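Local coordinates for aminoglycoside N(6')acetyltransferase (Legionella pneumophila subsp. pneumophila, PDB 3F5B), which probably transfers an acetyl group to an amine of an aminoglycoside, as an acyltransferase of the GNAT superfamily, at residues F13-K18 against I74-L79; I50-E55 against A64-A69; E88-G93 against H165-L170. All blocks are in the same frame, centred on the assembly; numbering follows the deposited sequence.

Contact 1: F13-K18 against I74-L79. With PO4 (phosphate ion), chain B; ACT (acetate ion), chain C.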
loop_
_atom_site.group_PDB
_atom_site.type_symbol
_atom_site.label_atom_id
_atom_site.label_comp_id
_atom_site.label_asym_id
_atom_site.label_seq_id
_atom_site.Cartn_x
_atom_site.Cartn_y
_atom_site.Cartn_z
ATOM N N PHE A 13 10.607 10.929 10.949
ATOM C CA PHE A 13 10.195 9.626 10.437
ATOM C C PHE A 13 11.170 8.498 10.762
ATOM O O PHE A 13 12.369 8.661 10.635
ATOM C CB PHE A 13 9.992 9.675 8.922
ATOM C CG PHE A 13 8.810 10.504 8.475
ATOM C CD1 PHE A 13 8.073 11.278 9.380
ATOM C CD2 PHE A 13 8.468 10.539 7.139
ATOM C CE1 PHE A 13 7.016 12.066 8.939
ATOM C CE2 PHE A 13 7.416 11.310 6.689
ATOM C CZ PHE A 13 6.690 12.080 7.572
ATOM N N ARG A 14 10.635 7.340 11.131
ATOM C CA ARG A 14 11.432 6.160 11.427
ATOM C C ARG A 14 11.852 5.386 10.153
ATOM O O ARG A 14 12.948 4.851 10.079
ATOM C CB ARG A 14 10.631 5.221 12.349
ATOM C CG ARG A 14 11.427 3.989 12.812
ATOM C CD ARG A 14 10.479 2.944 13.442
ATOM N NE ARG A 14 11.170 1.681 13.705
ATOM C CZ ARG A 14 10.806 0.825 14.665
ATOM N NH1 ARG A 14 9.777 1.124 15.462
ATOM N NH2 ARG A 14 11.503 -0.295 14.856
ATOM N N PHE A 15 10.958 5.308 9.181
ATOM C CA PHE A 15 11.127 4.450 8.025
ATOM C C PHE A 15 11.574 5.176 6.751
ATOM O O PHE A 15 11.374 6.394 6.605
ATOM C CB PHE A 15 9.813 3.721 7.717
ATOM C CG PHE A 15 9.242 2.982 8.896
ATOM C CD1 PHE A 15 9.995 2.003 9.543
ATOM C CD2 PHE A 15 7.954 3.251 9.336
ATOM C CE1 PHE A 15 9.446 1.294 10.613
ATOM C CE2 PHE A 15 7.411 2.570 10.425
ATOM C CZ PHE A 15 8.159 1.602 11.060
ATOM N N CYS A 16 12.160 4.389 5.848
ATOM C CA CYS A 16 12.689 4.857 4.576
ATOM C C CYS A 16 11.985 4.063 3.490
ATOM O O CYS A 16 11.718 2.872 3.674
ATOM C CB CYS A 16 14.188 4.562 4.524
ATOM S SG CYS A 16 14.975 5.106 3.006
ATOM N N PHE A 17 11.667 4.705 2.375
ATOM C CA PHE A 17 10.953 4.029 1.277
ATOM C C PHE A 17 11.685 4.295 -0.043
ATOM O O PHE A 17 12.141 5.426 -0.298
ATOM C CB PHE A 17 9.485 4.525 1.180
ATOM C CG PHE A 17 8.729 4.437 2.484
ATOM C CD1 PHE A 17 8.045 3.282 2.819
ATOM C CD2 PHE A 17 8.715 5.531 3.381
ATOM C CE1 PHE A 17 7.317 3.195 4.067
ATOM C CE2 PHE A 17 8.028 5.458 4.631
ATOM C CZ PHE A 17 7.345 4.283 4.986
ATOM N N LYS A 18 11.799 3.263 -0.867
ATOM C CA LYS A 18 12.415 3.412 -2.184
ATOM C C LYS A 18 11.731 2.543 -3.195
ATOM O O LYS A 18 11.209 1.501 -2.863
ATOM C CB LYS A 18 13.939 3.116 -2.211
ATOM C CG LYS A 18 14.594 2.483 -0.993
ATOM C CD LYS A 18 15.078 3.558 0.025
ATOM C CE LYS A 18 16.595 4.029 -0.119
ATOM N NZ LYS A 18 16.819 5.416 -0.774
ATOM N N ILE A 74 17.013 -2.580 7.644
ATOM C CA ILE A 74 16.146 -3.745 7.575
ATOM C C ILE A 74 14.924 -3.536 6.644
ATOM O O ILE A 74 14.017 -2.799 6.986
ATOM C CB ILE A 74 15.697 -4.152 9.027
ATOM C CG1 ILE A 74 16.920 -4.498 9.911
ATOM C CG2 ILE A 74 14.630 -5.246 9.043
ATOM C CD1 ILE A 74 17.773 -5.658 9.412
ATOM N N PRO A 75 14.897 -4.209 5.474
ATOM C CA PRO A 75 13.678 -4.170 4.649
ATOM C C PRO A 75 12.575 -5.028 5.278
ATOM O O PRO A 75 12.863 -6.087 5.830
ATOM C CB PRO A 75 14.153 -4.745 3.302
ATOM C CG PRO A 75 15.260 -5.792 3.731
ATOM C CD PRO A 75 15.924 -5.143 4.952
ATOM N N PHE A 76 11.326 -4.578 5.237
ATOM C CA PHE A 76 10.281 -5.276 5.990
ATOM C C PHE A 76 8.900 -5.242 5.337
ATOM O O PHE A 76 8.014 -5.976 5.776
ATOM C CB PHE A 76 10.200 -4.763 7.451
ATOM C CG PHE A 76 9.572 -3.383 7.585
ATOM C CD1 PHE A 76 8.210 -3.243 7.764
ATOM C CD2 PHE A 76 10.355 -2.234 7.516
ATOM C CE1 PHE A 76 7.598 -1.966 7.873
ATOM C CE2 PHE A 76 9.776 -0.950 7.625
ATOM C CZ PHE A 76 8.395 -0.814 7.783
ATOM N N ALA A 77 8.692 -4.378 4.326
ATOM C CA ALA A 77 7.385 -4.309 3.673
ATOM C C ALA A 77 7.514 -4.055 2.189
ATOM O O ALA A 77 8.530 -3.523 1.718
ATOM C CB ALA A 77 6.497 -3.185 4.320
ATOM N N TYR A 78 6.447 -4.381 1.472
ATOM C CA TYR A 78 6.378 -4.232 0.026
ATOM C C TYR A 78 5.065 -3.498 -0.273
ATOM O O TYR A 78 4.008 -3.861 0.251
ATOM C CB TYR A 78 6.410 -5.612 -0.615
ATOM C CG TYR A 78 6.050 -5.737 -2.098
ATOM C CD1 TYR A 78 6.680 -4.959 -3.067
ATOM C CD2 TYR A 78 5.126 -6.710 -2.529
ATOM C CE1 TYR A 78 6.352 -5.101 -4.453
ATOM C CE2 TYR A 78 4.813 -6.877 -3.909
ATOM C CZ TYR A 78 5.427 -6.065 -4.850
ATOM O OH TYR A 78 5.119 -6.208 -6.188
ATOM N N LEU A 79 5.172 -2.437 -1.073
ATOM C CA LEU A 79 4.034 -1.571 -1.378
ATOM C C LEU A 79 3.967 -1.379 -2.884
ATOM O O LEU A 79 5.000 -1.391 -3.602
ATOM C CB LEU A 79 4.108 -0.216 -0.640
ATOM C CG LEU A 79 4.486 -0.193 0.858
ATOM C CD1 LEU A 79 6.031 -0.247 1.052
ATOM C CD2 LEU A 79 3.931 1.043 1.578
HETATM P P PO4 B . 10.202 -1.006 18.634
HETATM O O1 PO4 B . 11.102 -2.249 18.588
HETATM O O2 PO4 B . 11.112 0.202 18.572
HETATM O O3 PO4 B . 9.313 -1.036 17.402
HETATM O O4 PO4 B . 9.330 -0.914 19.858
HETATM C C ACT C . 10.861 -3.911 15.798
HETATM O O ACT C . 11.730 -3.010 15.989
HETATM O OXT ACT C . 11.314 -5.092 15.818
HETATM C CH3 ACT C . 9.382 -3.610 15.634
#
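In the N-terminal half of the GNAT sheet, the edge strand of Phe15 and Phe17 meets Phe76 and Leu79 of strand 74-84. Strand 65-71 lies between them in the sheet and bonds to both backbones, so this contact is made by apolar side chains reaching past the middle strand. Phe15 and Phe76 carry most of it. CD1 of Phe15 comes to 3.5 Å from CE2 of Phe76, and CZ of Phe76 stands over one face of the Phe15 ring, offset toward its rim. The ring centroids are 5.0 Å apart with planes inclined at 49°. CG of Phe76 sits between its backbone N and carbonyl carbon (chi1 74°), which turns the ring toward Phe15. The Phe76 ring also stacks with Tyr106. Further along, Phe17 offers a ring edge to Leu79, CD1 to CD1 at 4.4 Å, a looser touch. The phenylalanines suit this buried place because their large flat rings can reach across the width of an intervening strand. CB of Arg14 lies over the other face of the Phe15 ring, while its extended chain carries the guanidinium outward. There NH1 donates to phosphate O3 at 2.9 Å, nearly straight at 166°, and NH2 to acetate O at 3.0 Å, both ions probably from the crystallisation liquor; NE pairs with Asp71. Helix 109-123 packs on Phe17, giving the helix-on-sheet layering of an acetyltransferase core.

Contact 2: I50-E55 against A64-A69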
loop_
_atom_site.group_PDB
_atom_site.type_symbol
_atom_site.label_atom_id
_atom_site.label_comp_id
_atom_site.label_asym_id
_atom_site.label_seq_id
_atom_site.Cartn_x
_atom_site.Cartn_y
_atom_site.Cartn_z
ATOM N N ILE A 50 3.302 -10.808 -9.453
ATOM C CA ILE A 50 4.576 -11.312 -9.920
ATOM C C ILE A 50 4.903 -10.761 -11.308
ATOM O O ILE A 50 6.005 -10.290 -11.518
ATOM C CB ILE A 50 4.589 -12.872 -9.907
ATOM C CG1 ILE A 50 4.594 -13.397 -8.462
ATOM C CG2 ILE A 50 5.745 -13.448 -10.737
ATOM C CD1 ILE A 50 4.521 -14.931 -8.361
ATOM N N LYS A 51 3.934 -10.818 -12.231
ATOM C CA LYS A 51 4.082 -10.258 -13.572
ATOM C C LYS A 51 4.454 -8.783 -13.530
ATOM O O LYS A 51 5.405 -8.369 -14.193
ATOM C CB LYS A 51 2.790 -10.446 -14.382
ATOM C CG LYS A 51 2.779 -9.808 -15.800
ATOM C CD LYS A 51 1.752 -10.479 -16.747
ATOM C CE LYS A 51 1.829 -9.875 -18.168
ATOM N NZ LYS A 51 1.279 -10.787 -19.225
ATOM N N ASP A 52 3.723 -7.988 -12.749
ATOM C CA ASP A 52 3.931 -6.546 -12.807
ATOM C C ASP A 52 5.270 -6.178 -12.199
ATOM O O ASP A 52 5.920 -5.248 -12.660
ATOM C CB ASP A 52 2.821 -5.736 -12.121
ATOM C CG ASP A 52 2.701 -4.321 -12.697
ATOM O OD1 ASP A 52 2.332 -4.213 -13.887
ATOM O OD2 ASP A 52 2.971 -3.322 -11.979
ATOM N N LEU A 53 5.682 -6.911 -11.164
ATOM C CA LEU A 53 6.946 -6.627 -10.503
ATOM C C LEU A 53 8.074 -6.856 -11.491
ATOM O O LEU A 53 9.032 -6.072 -11.560
ATOM C CB LEU A 53 7.120 -7.476 -9.231
ATOM C CG LEU A 53 8.398 -7.283 -8.423
ATOM C CD1 LEU A 53 8.490 -5.873 -7.839
ATOM C CD2 LEU A 53 8.476 -8.311 -7.299
ATOM N N HIS A 54 7.955 -7.936 -12.248
ATOM C CA HIS A 54 8.897 -8.240 -13.308
ATOM C C HIS A 54 8.970 -7.137 -14.393
ATOM O O HIS A 54 10.078 -6.741 -14.812
ATOM C CB HIS A 54 8.531 -9.575 -13.940
ATOM C CG HIS A 54 9.595 -10.116 -14.837
ATOM N ND1 HIS A 54 9.766 -9.691 -16.141
ATOM C CD2 HIS A 54 10.554 -11.044 -14.616
ATOM C CE1 HIS A 54 10.779 -10.338 -16.682
ATOM N NE2 HIS A 54 11.271 -11.167 -15.779
ATOM N N GLU A 55 7.808 -6.645 -14.841
ATOM C CA GLU A 55 7.763 -5.561 -15.848
ATOM C C GLU A 55 8.456 -4.293 -15.325
ATOM O O GLU A 55 9.287 -3.673 -16.004
ATOM C CB GLU A 55 6.324 -5.229 -16.242
ATOM C CG GLU A 55 5.597 -6.324 -17.021
ATOM C CD GLU A 55 6.223 -6.575 -18.386
ATOM O OE1 GLU A 55 6.395 -5.612 -19.169
ATOM O OE2 GLU A 55 6.549 -7.743 -18.657
ATOM N N ALA A 64 1.961 -0.460 -12.323
ATOM C CA ALA A 64 2.083 0.185 -11.006
ATOM C C ALA A 64 3.545 0.481 -10.657
ATOM O O ALA A 64 4.439 0.061 -11.376
ATOM C CB ALA A 64 1.422 -0.706 -9.945
ATOM N N THR A 65 3.770 1.249 -9.595
ATOM C CA THR A 65 5.107 1.472 -9.017
ATOM C C THR A 65 5.271 0.518 -7.838
ATOM O O THR A 65 4.303 0.242 -7.104
ATOM C CB THR A 65 5.258 2.927 -8.527
ATOM O OG1 THR A 65 5.028 3.799 -9.631
ATOM C CG2 THR A 65 6.633 3.210 -8.026
ATOM N N HIS A 66 6.459 -0.052 -7.720
ATOM C CA HIS A 66 6.721 -1.086 -6.711
ATOM C C HIS A 66 7.779 -0.544 -5.748
ATOM O O HIS A 66 8.819 -0.035 -6.198
ATOM C CB HIS A 66 7.175 -2.370 -7.394
ATOM C CG HIS A 66 6.098 -2.992 -8.239
ATOM N ND1 HIS A 66 5.381 -4.095 -7.832
ATOM C CD2 HIS A 66 5.564 -2.610 -9.424
ATOM C CE1 HIS A 66 4.478 -4.393 -8.757
ATOM N NE2 HIS A 66 4.567 -3.505 -9.730
ATOM N N TRP A 67 7.478 -0.633 -4.456
ATOM C CA TRP A 67 8.266 -0.017 -3.399
ATOM C C TRP A 67 8.651 -1.028 -2.328
ATOM O O TRP A 67 8.000 -2.091 -2.153
ATOM C CB TRP A 67 7.468 1.090 -2.668
ATOM C CG TRP A 67 6.869 2.150 -3.510
ATOM C CD1 TRP A 67 5.674 2.096 -4.185
ATOM C CD2 TRP A 67 7.408 3.444 -3.748
ATOM N NE1 TRP A 67 5.425 3.313 -4.817
ATOM C CE2 TRP A 67 6.481 4.148 -4.566
ATOM C CE3 TRP A 67 8.588 4.096 -3.339
ATOM C CZ2 TRP A 67 6.711 5.462 -5.001
ATOM C CZ3 TRP A 67 8.795 5.413 -3.751
ATOM C CH2 TRP A 67 7.862 6.083 -4.570
ATOM N N ILE A 68 9.697 -0.657 -1.582
ATOM C CA ILE A 68 10.162 -1.422 -0.421
ATOM C C ILE A 68 10.330 -0.427 0.748
ATOM O O ILE A 68 10.820 0.691 0.547
ATOM C CB ILE A 68 11.457 -2.264 -0.762
ATOM C CG1 ILE A 68 11.929 -3.154 0.413
ATOM C CG2 ILE A 68 12.623 -1.403 -1.288
ATOM C CD1 ILE A 68 12.855 -4.308 -0.105
ATOM N N ALA A 69 9.908 -0.830 1.943
ATOM C CA ALA A 69 10.056 -0.006 3.164
ATOM C C ALA A 69 11.190 -0.562 3.987
ATOM O O ALA A 69 11.286 -1.796 4.148
ATOM C CB ALA A 69 8.771 -0.053 3.979
#
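Asp52 and Leu53 of helix 43-57 pack against His66 of strand 65-71, part of the helix-against-sheet layering of the GNAT fold. The tight side is polar and buried. OD2 of Asp52 accepts from NE2 of His66 at 2.8 Å in an almost straight bond (175°), with the oxygen lying in the plane of the imidazole. The carboxylate plane is turned 37° from the ring, and the histidine meets OD2 on its anti side. The syn side of that oxygen takes the backbone N of Ala64 at 3.1 Å in a more bent bond. Two donors thus grip one oxygen, while OD1 binds the backbone N of Trp63, so aspartate suits a spot where chain amides and a histidine converge. On the ring's far edge ND1 bonds to Tyr78 OH; fixed at both nitrogens, His66 has little freedom to flip. CA of Leu53 lies over one face of the ring, 3.9 Å from its centroid, a CH-pi contact made by the backbone, and leucine suits the place through the methyl it adds to this apolar side. The loose side is the outward surface of the helix, where Lys51 and His54 are exposed and do not touch the strand. With CG of Leu53 anti to its backbone N (chi1 -180°), that methyl is carried to the ring, CD1 resting 3.6 Å from ND1 of His66.

Contact 3: E88-G93 against H165-L170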
loop_
_atom_site.group_PDB
_atom_site.type_symbol
_atom_site.label_atom_id
_atom_site.label_comp_id
_atom_site.label_asym_id
_atom_site.label_seq_id
_atom_site.Cartn_x
_atom_site.Cartn_y
_atom_site.Cartn_z
ATOM N N GLU A 88 -13.929 12.070 -12.953
ATOM C CA GLU A 88 -14.978 11.465 -12.114
ATOM C C GLU A 88 -15.181 12.083 -10.734
ATOM O O GLU A 88 -15.388 13.297 -10.605
ATOM C CB GLU A 88 -14.737 9.949 -11.970
ATOM C CG GLU A 88 -15.583 9.053 -12.899
ATOM C CD GLU A 88 -14.965 8.832 -14.286
ATOM O OE1 GLU A 88 -14.967 9.779 -15.111
ATOM O OE2 GLU A 88 -14.494 7.700 -14.557
ATOM N N GLU A 89 -15.138 11.231 -9.711
ATOM C CA GLU A 89 -15.254 11.655 -8.316
ATOM C C GLU A 89 -13.905 12.120 -7.800
ATOM O O GLU A 89 -13.799 12.625 -6.677
ATOM C CB GLU A 89 -15.775 10.506 -7.451
ATOM C CG GLU A 89 -15.147 9.174 -7.808
ATOM C CD GLU A 89 -15.786 7.987 -7.111
ATOM O OE1 GLU A 89 -16.098 8.084 -5.900
ATOM O OE2 GLU A 89 -15.953 6.941 -7.784
ATOM N N TYR A 90 -12.878 11.943 -8.631
ATOM C CA TYR A 90 -11.528 12.322 -8.266
ATOM C C TYR A 90 -11.022 13.375 -9.216
ATOM O O TYR A 90 -10.325 13.061 -10.176
ATOM C CB TYR A 90 -10.614 11.097 -8.229
ATOM C CG TYR A 90 -11.144 10.042 -7.304
ATOM C CD1 TYR A 90 -11.318 10.312 -5.947
ATOM C CD2 TYR A 90 -11.497 8.784 -7.783
ATOM C CE1 TYR A 90 -11.820 9.361 -5.093
ATOM C CE2 TYR A 90 -12.002 7.816 -6.935
ATOM C CZ TYR A 90 -12.167 8.116 -5.593
ATOM O OH TYR A 90 -12.667 7.164 -4.739
ATOM N N PRO A 91 -11.381 14.643 -8.951
ATOM C CA PRO A 91 -11.051 15.733 -9.860
ATOM C C PRO A 91 -9.589 16.141 -9.736
ATOM O O PRO A 91 -9.032 16.747 -10.642
ATOM C CB PRO A 91 -11.975 16.864 -9.407
ATOM C CG PRO A 91 -12.319 16.558 -7.988
ATOM C CD PRO A 91 -11.983 15.129 -7.695
ATOM N N ASP A 92 -8.980 15.802 -8.610
ATOM C CA ASP A 92 -7.567 16.043 -8.404
ATOM C C ASP A 92 -6.829 14.717 -8.562
ATOM O O ASP A 92 -5.613 14.639 -8.369
ATOM C CB ASP A 92 -7.337 16.658 -7.023
ATOM C CG ASP A 92 -8.269 17.829 -6.749
ATOM O OD1 ASP A 92 -7.785 18.977 -6.768
ATOM O OD2 ASP A 92 -9.484 17.603 -6.541
ATOM N N GLY A 93 -7.577 13.685 -8.943
ATOM C CA GLY A 93 -7.028 12.348 -9.111
ATOM C C GLY A 93 -6.956 11.585 -7.793
ATOM O O GLY A 93 -7.617 11.939 -6.801
ATOM N N HIS A 165 -15.202 -6.756 -1.113
ATOM C CA HIS A 165 -14.081 -5.908 -0.716
ATOM C C HIS A 165 -14.642 -4.523 -0.373
ATOM O O HIS A 165 -15.720 -4.149 -0.843
ATOM C CB HIS A 165 -13.057 -5.728 -1.861
ATOM C CG HIS A 165 -12.330 -6.972 -2.243
ATOM N ND1 HIS A 165 -10.956 -7.101 -2.139
ATOM C CD2 HIS A 165 -12.779 -8.140 -2.755
ATOM C CE1 HIS A 165 -10.596 -8.301 -2.564
ATOM N NE2 HIS A 165 -11.684 -8.942 -2.952
ATOM N N TYR A 166 -13.920 -3.766 0.437
ATOM C CA TYR A 166 -14.271 -2.380 0.706
ATOM C C TYR A 166 -13.443 -1.480 -0.207
ATOM O O TYR A 166 -12.313 -1.798 -0.510
ATOM C CB TYR A 166 -13.902 -2.003 2.140
ATOM C CG TYR A 166 -14.846 -2.520 3.219
ATOM C CD1 TYR A 166 -16.222 -2.340 3.109
ATOM C CD2 TYR A 166 -14.343 -3.149 4.365
ATOM C CE1 TYR A 166 -17.106 -2.791 4.118
ATOM C CE2 TYR A 166 -15.207 -3.614 5.403
ATOM C CZ TYR A 166 -16.576 -3.422 5.259
ATOM O OH TYR A 166 -17.417 -3.860 6.225
ATOM N N LYS A 167 -14.010 -0.352 -0.608
ATOM C CA LYS A 167 -13.236 0.731 -1.159
ATOM C C LYS A 167 -13.070 1.706 0.003
ATOM O O LYS A 167 -14.067 2.089 0.632
ATOM C CB LYS A 167 -14.007 1.374 -2.304
ATOM C CG LYS A 167 -13.133 1.751 -3.482
ATOM C CD LYS A 167 -13.865 2.610 -4.514
ATOM C CE LYS A 167 -12.862 3.270 -5.443
ATOM N NZ LYS A 167 -13.275 4.697 -5.716
HETATM N N MSE A 168 -11.824 2.077 0.318
HETATM C CA MSE A 168 -11.551 2.949 1.470
HETATM C C MSE A 168 -10.733 4.133 1.004
HETATM O O MSE A 168 -9.932 3.995 0.088
HETATM C CB MSE A 168 -10.805 2.185 2.568
HETATM C CG MSE A 168 -11.553 0.929 3.026
HETATM SE SE MSE A 168 -10.737 -0.069 4.456
HETATM C CE MSE A 168 -11.018 1.193 5.860
ATOM N N LYS A 169 -10.929 5.285 1.636
ATOM C CA LYS A 169 -10.354 6.525 1.147
ATOM C C LYS A 169 -9.748 7.311 2.310
ATOM O O LYS A 169 -10.323 7.341 3.427
ATOM C CB LYS A 169 -11.444 7.342 0.423
ATOM C CG LYS A 169 -11.049 8.757 0.006
ATOM C CD LYS A 169 -12.258 9.592 -0.477
ATOM C CE LYS A 169 -12.984 10.255 0.682
ATOM N NZ LYS A 169 -14.292 10.977 0.335
ATOM N N LEU A 170 -8.583 7.910 2.051
ATOM C CA LEU A 170 -7.915 8.781 3.024
ATOM C C LEU A 170 -7.623 10.146 2.415
ATOM O O LEU A 170 -7.109 10.226 1.303
ATOM C CB LEU A 170 -6.620 8.132 3.525
ATOM C CG LEU A 170 -5.711 8.917 4.479
ATOM C CD1 LEU A 170 -6.453 9.323 5.734
ATOM C CD2 LEU A 170 -4.506 8.072 4.831
#
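Tyr90, in the loop between strands 74-84 and 94-101, meets Lys167 of strand 164-171 in the C-terminal half of the GNAT sheet. The main interaction is one hydrogen bond: NZ of Lys167 donates to OH of Tyr90 at 2.7 Å. The two side chains approach from opposite directions, and the ammonium arrives at the ring's edge, in its plane, with CE2 of Tyr90 at 3.6 Å from NZ. It therefore addresses the hydroxyl oxygen and not the pi face, so this is no cation-pi contact. A lysine suits the strand position because its long chain helps to span the 13.7 Å between CA of Tyr90 and CA of Lys167; a bend at the last torsion (chi4 -139°) turns NZ onto the oxygen.

The electrostatic component is weaker. OE2 of Glu89 lies 4.1 Å from NZ of Lys167, beyond a salt bridge, yet of opposite charge. Packing completes the account. CG of Glu89 sits 3.5 Å above the Tyr90 ring plane, toward its rim, while the ring also touches Leu131 and Ile153 on the adjoining strands. Tyrosine suits this place by burying an aromatic body among aliphatic side chains while keeping a polar end for the lysine. The chemistry implies a lysine ammonium donating to a phenol oxygen that is probably uncharged, with the exposed glutamate probably adding a modest, solvent-screened attraction.

All three contacts reach one mixed sheet. Contact 1 joins strands 15-19 and 74-84, and contact 2 sets helix 43-57 on strand 65-71, which runs between those two in the sheet. Along the chain contact 2 is nested inside the loop closed by contact 1; their centres are 15 Å apart and they touch, for instance through Leu79 O and the backbone N of Trp67. Contact 3 comes later in sequence, at strand 164-171, its centre about 25 Å from that of contact 1 across the chain's centre and 22 Å from that of contact 2, touching neither. Contacts 1 and 2 thus lie in the N-terminal half of the GNAT sheet, contact 3 in the C-terminal half.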